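Local coordinates for 336aa long hypothetical dTDP-glucose 4,6-dehydratase (Pyrococcus horikoshii, PDB 2HUN), which binds NAD in a Rossmann-type domain and is probably a dTDP-glucose 4,6-dehydratase, at residues A[45-48]-A[49-52]. Residues are numbered along the deposited sequence; the frame is centred on the assembly and turned at random.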
loop_
_atom_site.group_PDB
_atom_site.type_symbol
_atom_site.label_atom_id
_atom_site.label_comp_id
_atom_site.label_asym_id
_atom_site.label_seq_id
_atom_site.Cartn_x
_atom_site.Cartn_y
_atom_site.Cartn_z
ATOM N N ALA A 45 17.460 11.244 -25.209
ATOM C CA ALA A 45 17.065 11.640 -26.555
ATOM C C ALA A 45 15.618 12.123 -26.588
ATOM O O ALA A 45 15.236 12.907 -27.457
ATOM C CB ALA A 45 17.256 10.468 -27.523
ATOM N N ASN A 46 14.819 11.655 -25.634
ATOM C CA ASN A 46 13.416 12.042 -25.547
ATOM C C ASN A 46 13.246 13.553 -25.452
ATOM O O ASN A 46 12.302 14.108 -26.008
ATOM C CB ASN A 46 12.761 11.420 -24.310
ATOM C CG ASN A 46 12.631 9.923 -24.403
ATOM O OD1 ASN A 46 13.051 9.309 -25.378
ATOM N ND2 ASN A 46 12.044 9.319 -23.372
ATOM N N LEU A 47 14.161 14.216 -24.750
ATOM C CA LEU A 47 14.062 15.659 -24.553
ATOM C C LEU A 47 15.268 16.478 -25.014
ATOM O O LEU A 47 15.433 17.621 -24.579
ATOM C CB LEU A 47 13.820 15.952 -23.065
ATOM C CG LEU A 47 12.549 15.379 -22.427
ATOM C CD1 LEU A 47 12.577 15.587 -20.924
ATOM C CD2 LEU A 47 11.336 16.049 -23.042
ATOM N N LYS A 48 16.098 15.925 -25.891
ATOM C CA LYS A 48 17.282 16.659 -26.321
ATOM C C LYS A 48 17.010 18.013 -26.964
ATOM O O LYS A 48 17.803 18.935 -26.802
ATOM C CB LYS A 48 18.154 15.805 -27.248
ATOM C CG LYS A 48 17.634 15.595 -28.653
ATOM C CD LYS A 48 18.681 14.830 -29.453
ATOM C CE LYS A 48 18.273 14.619 -30.902
ATOM N NZ LYS A 48 19.302 13.819 -31.624
ATOM N N ASP A 49 15.894 18.156 -27.669
ATOM C CA ASP A 49 15.601 19.433 -28.308
ATOM C C ASP A 49 15.055 20.495 -27.352
ATOM O O ASP A 49 14.864 21.646 -27.746
ATOM C CB ASP A 49 14.633 19.241 -29.479
ATOM C CG ASP A 49 13.319 18.641 -29.053
ATOM O OD1 ASP A 49 13.319 17.479 -28.597
ATOM O OD2 ASP A 49 12.287 19.333 -29.177
ATOM N N LEU A 50 14.805 20.113 -26.102
ATOM C CA LEU A 50 14.310 21.060 -25.105
ATOM C C LEU A 50 15.403 21.318 -24.079
ATOM O O LEU A 50 15.318 22.258 -23.290
ATOM C CB LEU A 50 13.069 20.512 -24.388
ATOM C CG LEU A 50 11.774 20.353 -25.187
ATOM C CD1 LEU A 50 10.656 19.897 -24.255
ATOM C CD2 LEU A 50 11.405 21.676 -25.843
ATOM N N GLU A 51 16.434 20.477 -24.106
ATOM C CA GLU A 51 17.553 20.578 -23.173
ATOM C C GLU A 51 17.931 21.995 -22.799
ATOM O O GLU A 51 18.056 22.320 -21.618
ATOM C CB GLU A 51 18.804 19.908 -23.740
ATOM C CG GLU A 51 18.688 18.425 -23.981
ATOM C CD GLU A 51 20.030 17.804 -24.291
ATOM O OE1 GLU A 51 20.764 18.372 -25.126
ATOM O OE2 GLU A 51 20.350 16.750 -23.706
ATOM N N ASP A 52 18.121 22.840 -23.807
ATOM C CA ASP A 52 18.534 24.212 -23.559
ATOM C C ASP A 52 17.452 25.286 -23.516
ATOM O O ASP A 52 17.765 26.477 -23.458
ATOM C CB ASP A 52 19.621 24.601 -24.558
ATOM C CG ASP A 52 20.867 23.749 -24.408
ATOM O OD1 ASP A 52 21.368 23.634 -23.268
ATOM O OD2 ASP A 52 21.344 23.194 -25.420
HETATM O O HOH W 1 13.920 14.683 -28.820
#
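The carbonyl oxygen of Leu47 takes two backbone N-H groups from the residues that follow it. Leu50 N lies 3.0 Å from Leu47 O, with an N-H...O angle of 156°. This donor stands above the carbonyl plane, about 54° out of it, and does not sit on a lone pair. Glu51 N also reaches Leu47 O, at 3.1 Å, but the bond is weak because it is bent. The same Glu51 N makes a second weak bond to Lys48 O at 3.4 Å. Leu47 to Leu50 thus form a type I beta turn, with a weak i to i+4 bond from Glu51 added.

The side chain of Glu51 lies alongside the Lys48 backbone. Its CG is set anti to the carbonyl carbon (chi1 -63°), and this brings CG within 3.0 Å of Lys48 O. The contact is tight. On the other flank, Leu47 CD2 and Leu50 CD1 touch at 4.1 Å, a light apolar contact between branch ends.

A water bridges Ala45, ahead of the turn, and Asp49 within it. It lies within hydrogen-bonding distance of Ala45 O (2.6 Å) and Asp49 OD1 (2.9 Å). The other carboxylate oxygen, Asp49 OD2, forms a salt bridge with Arg21, whose guanidinium group also bonds Asn46 O. Arg21, on helix 14-26, thus holds Asp49 and the Asn46 carbonyl just ahead of the turn.

This turn belongs to the loop between strands 31-36 and 56-60 of the Rossmann sheet. Leu47 and Leu50 pack on helix 14-26, whose first residues, Phe14 and Ile15, bind NAD within the probable GxGxxG motif. The side chain of Asn46 lies about 6 Å from the bound NAD. Its OD1 accepts a hydrogen bond from Trp317 NE1, while Ala45 and Lys48 touch helix 315-318.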